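Long-range contacts in exported protein (Bacteroides fragilis, PDB 4JX0), which is of unknown function but binds magnesium and joins a BT_3987-like N-terminal domain to a probable F5/F8 type C domain: residues D200-K205 and Y220-N225; G251-K256 and R308-V313. All coordinates share one frame; numbering follows the deposited sequence.

In the fold
Both contacts lie in the C-terminal sandwich, with centres 12 Å apart, where loops join strands of its two antiparallel sheets. Contact 1 (200-205 with 220-225) is a surface contact between two loops and rests on an arginine stacked on a tyrosine. Contact 2 (251-256 with 308-313) is mostly buried, leading from a turn into strand 255-263 and from a loop into strand 312-319; a backbone hydrogen bond, the Tyr253 side chain against Ser310 and Asp312, and Leu255-Val311 packing hold it. They meet at Thr221, whose carbonyl and hydroxyl oxygens bond to Ser310 and Val311 respectively. Tyr220 also packs on Val311 and Asp312, placing 220-225 between 200-205 and 308-313.

Contact 1 (D200-K205 and Y220-N225); sequences DIRPDK and YTSNAN
Arg202 reaches across to Tyr220 and Ser222 with most of its side chain. CB points toward the 220-225 loop, and CG stands anti to the carbonyl carbon (chi1 -64°). From CG to NE the chain is extended; CD passes 3.9 Å from the carbonyl oxygen O of Tyr220, and NE lies 3.6 Å from CZ of the phenol ring. The guanidinium carbon CZ comes to rest over one face of that ring, displaced toward its rim, 3.7 Å from the ring centroid. With the two planes 26° apart, this is a somewhat tilted stack with cation-pi character, in which the positive charge faces the pi cloud. NE, CZ and NH1 lie over the rim of the ring, while NH2 reaches beyond its CE2 edge, 3.2 Å from Tyr220 CE2. NH1 donates to Ser222 OG at 3.3 Å, nearly straight at 164° and in the guanidinium plane, and makes a weak, bent bond of 2.8 Å to Tyr220 O. Together the stack and the in-plane bond restrict the tilt and rotation of the group. Ser222 OG also lies 3.5 Å from CD1 of Ile201, which flanks the polar cluster with an aliphatic branch. At the start of the segment, Asp200 is held from just beyond 220-225: OD1 accepts from Tyr227 N, and Asn226 ND2 bonds weakly to OD2. Trp219 NE1 and Ser199 OG both bond the carbonyl oxygen of Ile201. The contact therefore straddles the sandwich: 200-205 leaves strand 196-199 of the five-stranded sheet, while 220-225 runs from strand 219-220, paired with 312-319 in the opposing sheet, to strand 227-232, back in the first.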
loop_
_atom_site.group_PDB
_atom_site.type_symbol
_atom_site.label_atom_id
_atom_site.label_comp_id
_atom_site.label_asym_id
_atom_site.label_seq_id
_atom_site.Cartn_x
_atom_site.Cartn_y
_atom_site.Cartn_z
ATOM N N ASP A 200 -14.418 -16.362 -8.374
ATOM C CA ASP A 200 -14.600 -15.731 -9.684
ATOM C C ASP A 200 -13.906 -16.527 -10.792
ATOM O O ASP A 200 -14.214 -16.295 -11.957
ATOM C CB ASP A 200 -14.098 -14.282 -9.699
ATOM C CG ASP A 200 -12.638 -14.108 -9.366
ATOM O OD1 ASP A 200 -12.095 -14.951 -8.607
ATOM O OD2 ASP A 200 -12.031 -13.133 -9.862
ATOM N N ILE A 201 -12.976 -17.448 -10.443
ATOM C CA ILE A 201 -12.251 -18.263 -11.422
ATOM C C ILE A 201 -12.443 -19.749 -11.111
ATOM O O ILE A 201 -12.491 -20.134 -9.938
ATOM C CB ILE A 201 -10.752 -17.873 -11.462
ATOM C CG1 ILE A 201 -10.072 -18.481 -12.688
ATOM C CG2 ILE A 201 -9.999 -18.248 -10.163
ATOM C CD1 ILE A 201 -8.817 -17.803 -13.090
ATOM N N ARG A 202 -12.574 -20.574 -12.173
ATOM C CA ARG A 202 -12.750 -22.030 -12.093
ATOM C C ARG A 202 -13.765 -22.455 -11.027
ATOM O O ARG A 202 -13.451 -23.315 -10.206
ATOM C CB ARG A 202 -11.400 -22.712 -11.824
ATOM C CG ARG A 202 -10.414 -22.530 -12.942
ATOM C CD ARG A 202 -9.049 -23.075 -12.614
ATOM N NE ARG A 202 -8.132 -22.767 -13.710
ATOM C CZ ARG A 202 -7.418 -21.650 -13.844
ATOM N NH1 ARG A 202 -7.451 -20.711 -12.906
ATOM N NH2 ARG A 202 -6.646 -21.476 -14.905
ATOM N N PRO A 203 -14.993 -21.896 -11.022
ATOM C CA PRO A 203 -15.976 -22.311 -10.001
ATOM C C PRO A 203 -16.317 -23.806 -10.085
ATOM O O PRO A 203 -16.534 -24.456 -9.064
ATOM C CB PRO A 203 -17.184 -21.424 -10.291
ATOM C CG PRO A 203 -17.019 -21.006 -11.705
ATOM C CD PRO A 203 -15.559 -20.888 -11.936
ATOM N N ASP A 204 -16.306 -24.349 -11.312
ATOM C CA ASP A 204 -16.551 -25.770 -11.600
ATOM C C ASP A 204 -15.519 -26.719 -10.930
ATOM O O ASP A 204 -15.826 -27.896 -10.746
ATOM C CB ASP A 204 -16.557 -26.016 -13.129
ATOM C CG ASP A 204 -15.296 -25.557 -13.864
ATOM O OD1 ASP A 204 -15.059 -24.322 -13.933
ATOM O OD2 ASP A 204 -14.568 -26.426 -14.401
ATOM N N LYS A 205 -14.314 -26.217 -10.573
ATOM C CA LYS A 205 -13.259 -27.022 -9.949
ATOM C C LYS A 205 -13.205 -26.857 -8.416
ATOM O O LYS A 205 -12.246 -27.328 -7.801
ATOM C CB LYS A 205 -11.895 -26.622 -10.553
ATOM C CG LYS A 205 -11.802 -26.733 -12.076
ATOM C CD LYS A 205 -12.162 -28.122 -12.592
ATOM C CE LYS A 205 -11.744 -28.338 -14.027
ATOM N NZ LYS A 205 -12.418 -29.519 -14.638
ATOM N N TYR A 220 -6.966 -23.187 -8.869
ATOM C CA TYR A 220 -5.839 -22.285 -8.672
ATOM C C TYR A 220 -6.184 -20.914 -9.239
ATOM O O TYR A 220 -7.069 -20.805 -10.091
ATOM C CB TYR A 220 -4.548 -22.839 -9.306
ATOM C CG TYR A 220 -4.648 -23.168 -10.778
ATOM C CD1 TYR A 220 -5.108 -24.406 -11.201
ATOM C CD2 TYR A 220 -4.206 -22.273 -11.745
ATOM C CE1 TYR A 220 -5.178 -24.730 -12.553
ATOM C CE2 TYR A 220 -4.234 -22.598 -13.099
ATOM C CZ TYR A 220 -4.739 -23.826 -13.501
ATOM O OH TYR A 220 -4.833 -24.175 -14.830
ATOM N N THR A 221 -5.527 -19.868 -8.739
ATOM C CA THR A 221 -5.758 -18.503 -9.204
ATOM C C THR A 221 -4.841 -18.214 -10.379
ATOM O O THR A 221 -3.863 -18.931 -10.588
ATOM C CB THR A 221 -5.544 -17.492 -8.054
ATOM O OG1 THR A 221 -4.184 -17.490 -7.628
ATOM C CG2 THR A 221 -6.433 -17.773 -6.866
ATOM N N SER A 222 -5.184 -17.186 -11.165
ATOM C CA SER A 222 -4.381 -16.714 -12.299
ATOM C C SER A 222 -3.953 -15.232 -12.154
ATOM O O SER A 222 -3.106 -14.795 -12.924
ATOM C CB SER A 222 -5.145 -16.900 -13.598
ATOM O OG SER A 222 -5.452 -18.270 -13.784
ATOM N N ASN A 223 -4.500 -14.463 -11.191
ATOM C CA ASN A 223 -4.098 -13.065 -10.999
ATOM C C ASN A 223 -4.451 -12.599 -9.582
ATOM O O ASN A 223 -5.160 -13.303 -8.859
ATOM C CB ASN A 223 -4.720 -12.132 -12.062
ATOM C CG ASN A 223 -6.227 -12.170 -12.164
ATOM O OD1 ASN A 223 -6.942 -11.927 -11.191
ATOM N ND2 ASN A 223 -6.757 -12.389 -13.357
ATOM N N ALA A 224 -3.950 -11.413 -9.196
ATOM C CA ALA A 224 -4.188 -10.823 -7.879
ATOM C C ALA A 224 -5.665 -10.487 -7.622
ATOM O O ALA A 224 -6.044 -10.361 -6.452
ATOM C CB ALA A 224 -3.359 -9.564 -7.717
ATOM N N ASN A 225 -6.490 -10.317 -8.681
ATOM C CA ASN A 225 -7.908 -9.986 -8.503
ATOM C C ASN A 225 -8.767 -11.211 -8.217
ATOM O O ASN A 225 -9.919 -11.034 -7.830
ATOM C CB ASN A 225 -8.465 -9.243 -9.720
ATOM C CG ASN A 225 -7.792 -7.910 -9.952
ATOM O OD1 ASN A 225 -7.522 -7.148 -9.010
ATOM N ND2 ASN A 225 -7.515 -7.586 -11.211
#

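Contact 2 (G251-K256 and R308-V313); sequences GSYMLK and RFSVDV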
loop_
_atom_site.group_PDB
_atom_site.type_symbol
_atom_site.label_atom_id
_atom_site.label_comp_id
_atom_site.label_asym_id
_atom_site.label_seq_id
_atom_site.Cartn_x
_atom_site.Cartn_y
_atom_site.Cartn_z
ATOM N N GLY A 251 8.907 -22.763 -5.394
ATOM C CA GLY A 251 7.803 -22.017 -4.830
ATOM C C GLY A 251 6.703 -21.687 -5.815
ATOM O O GLY A 251 5.821 -20.898 -5.471
ATOM N N SER A 252 6.699 -22.312 -7.026
ATOM C CA SER A 252 5.639 -22.041 -8.004
ATOM C C SER A 252 4.327 -22.649 -7.539
ATOM O O SER A 252 4.293 -23.813 -7.141
ATOM C CB SER A 252 5.997 -22.560 -9.393
ATOM O OG SER A 252 6.302 -23.942 -9.349
ATOM N N TYR A 253 3.271 -21.812 -7.503
ATOM C CA TYR A 253 1.925 -22.164 -7.073
ATOM C C TYR A 253 1.824 -22.501 -5.567
ATOM O O TYR A 253 0.747 -22.895 -5.120
ATOM C CB TYR A 253 1.356 -23.307 -7.915
ATOM C CG TYR A 253 1.496 -23.074 -9.401
ATOM C CD1 TYR A 253 0.962 -21.942 -10.002
ATOM C CD2 TYR A 253 2.178 -23.978 -10.207
ATOM C CE1 TYR A 253 1.092 -21.717 -11.368
ATOM C CE2 TYR A 253 2.317 -23.765 -11.577
ATOM C CZ TYR A 253 1.770 -22.632 -12.157
ATOM O OH TYR A 253 1.879 -22.401 -13.508
HETATM N N MSE A 254 2.890 -22.265 -4.775
HETATM C CA MSE A 254 2.901 -22.519 -3.334
HETATM C C MSE A 254 2.484 -21.239 -2.636
HETATM O O MSE A 254 3.225 -20.265 -2.707
HETATM C CB MSE A 254 4.314 -22.956 -2.885
HETATM C CG MSE A 254 4.493 -23.045 -1.366
HETATM SE SE MSE A 254 6.203 -23.763 -0.826
HETATM C CE MSE A 254 7.296 -22.500 -1.366
ATOM N N LEU A 255 1.328 -21.225 -1.971
ATOM C CA LEU A 255 0.833 -20.037 -1.266
ATOM C C LEU A 255 1.841 -19.496 -0.251
ATOM O O LEU A 255 2.260 -20.229 0.645
ATOM C CB LEU A 255 -0.490 -20.371 -0.536
ATOM C CG LEU A 255 -1.093 -19.302 0.380
ATOM C CD1 LEU A 255 -1.362 -18.014 -0.381
ATOM C CD2 LEU A 255 -2.373 -19.804 1.004
ATOM N N LYS A 256 2.216 -18.210 -0.400
ATOM C CA LYS A 256 3.092 -17.497 0.529
ATOM C C LYS A 256 2.290 -16.530 1.349
ATOM O O LYS A 256 2.345 -16.579 2.580
ATOM C CB LYS A 256 4.187 -16.721 -0.209
ATOM C CG LYS A 256 5.296 -16.228 0.735
ATOM C CD LYS A 256 5.778 -14.836 0.425
ATOM C CE LYS A 256 7.069 -14.512 1.135
ATOM N NZ LYS A 256 6.966 -14.628 2.614
ATOM N N ARG A 308 4.821 -14.745 -8.211
ATOM C CA ARG A 308 3.692 -14.672 -9.153
ATOM C C ARG A 308 2.365 -14.786 -8.404
ATOM O O ARG A 308 2.279 -15.547 -7.441
ATOM C CB ARG A 308 3.777 -15.794 -10.212
ATOM C CG ARG A 308 5.065 -15.851 -11.037
ATOM C CD ARG A 308 5.319 -14.603 -11.861
ATOM N NE ARG A 308 6.071 -14.907 -13.087
ATOM C CZ ARG A 308 5.541 -15.236 -14.270
ATOM N NH1 ARG A 308 4.222 -15.300 -14.428
ATOM N NH2 ARG A 308 6.332 -15.494 -15.307
ATOM N N PHE A 309 1.317 -14.083 -8.867
ATOM C CA PHE A 309 -0.007 -14.131 -8.234
ATOM C C PHE A 309 -0.861 -15.277 -8.794
ATOM O O PHE A 309 -1.935 -15.060 -9.359
ATOM C CB PHE A 309 -0.734 -12.782 -8.367
ATOM C CG PHE A 309 -0.131 -11.759 -7.440
ATOM C CD1 PHE A 309 1.016 -11.067 -7.801
ATOM C CD2 PHE A 309 -0.618 -11.597 -6.150
ATOM C CE1 PHE A 309 1.623 -10.182 -6.913
ATOM C CE2 PHE A 309 -0.026 -10.692 -5.276
ATOM C CZ PHE A 309 1.105 -10.009 -5.655
ATOM N N SER A 310 -0.385 -16.507 -8.574
ATOM C CA SER A 310 -1.060 -17.738 -8.956
ATOM C C SER A 310 -0.713 -18.793 -7.929
ATOM O O SER A 310 0.457 -19.147 -7.830
ATOM C CB SER A 310 -0.635 -18.180 -10.351
ATOM O OG SER A 310 -1.173 -19.453 -10.673
ATOM N N VAL A 311 -1.688 -19.246 -7.128
ATOM C CA VAL A 311 -1.453 -20.250 -6.093
ATOM C C VAL A 311 -2.419 -21.415 -6.271
ATOM O O VAL A 311 -3.546 -21.221 -6.722
ATOM C CB VAL A 311 -1.554 -19.664 -4.649
ATOM C CG1 VAL A 311 -0.831 -18.328 -4.539
ATOM C CG2 VAL A 311 -2.999 -19.525 -4.187
ATOM N N ASP A 312 -1.988 -22.605 -5.835
ATOM C CA ASP A 312 -2.796 -23.818 -5.801
ATOM C C ASP A 312 -3.455 -23.938 -4.457
ATOM O O ASP A 312 -2.803 -23.678 -3.456
ATOM C CB ASP A 312 -1.924 -25.080 -5.998
ATOM C CG ASP A 312 -1.469 -25.406 -7.396
ATOM O OD1 ASP A 312 -1.808 -24.646 -8.321
ATOM O OD2 ASP A 312 -0.747 -26.417 -7.565
ATOM N N VAL A 313 -4.719 -24.359 -4.411
ATOM C CA VAL A 313 -5.394 -24.692 -3.161
ATOM C C VAL A 313 -6.012 -26.052 -3.458
ATOM O O VAL A 313 -6.892 -26.158 -4.303
ATOM C CB VAL A 313 -6.365 -23.627 -2.604
ATOM C CG1 VAL A 313 -6.910 -24.055 -1.248
ATOM C CG2 VAL A 313 -5.652 -22.284 -2.454
#
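Tyr253 and Ser310 meet side chain to side chain: the first torsion of Tyr253 sets CG beside its backbone N, anti to the carbonyl carbon (chi1 -50°), and that of Ser310 sets OG beside its carbonyl carbon, anti to the backbone N (chi1 174°). The serine hydroxyl sits at the edge of the tyrosine ring, near its plane, with OG 3.3 Å from Tyr253 CE1. That oxygen is not left to the ring alone, since it is hydrogen-bonded with the carbonyl oxygen of Thr221. Asp312 approaches the base of the same side chain, its OD1 3.5 Å from Tyr253 CB. The carboxylate and ring planes are nearly parallel, yet the two side chains pass each other obliquely without stacking. OD2 of Asp312 is bonded to Asn246 ND2, which ties down the acidic end. The main backbone link is a hydrogen bond: Asp312 N donates to Tyr253 O over 2.8 Å, almost straight at 172°. A CA-H...O contact joins Tyr253 CA to Ser310 O at 3.4 Å, one residue before Val311. Tyr253 is the third residue of a type II turn, Gly251 to Met254, and has positive phi. Beyond the turn the chemistry becomes apolar, with Leu255 CD1 4.2 Å from Val311 CG1. Leu255 also packs on Leu243 and Val311 on Met302, residues of opposite sheets, so this pair belongs to the sandwich interior. The arrangement joins the turn before strand 255-263 of one sheet to the start of strand 312-319 of the other, just ahead of the magnesium ligands Asn314 and Glu315, in a beta sandwich consistent with the jelly roll of F5/F8 type C domains.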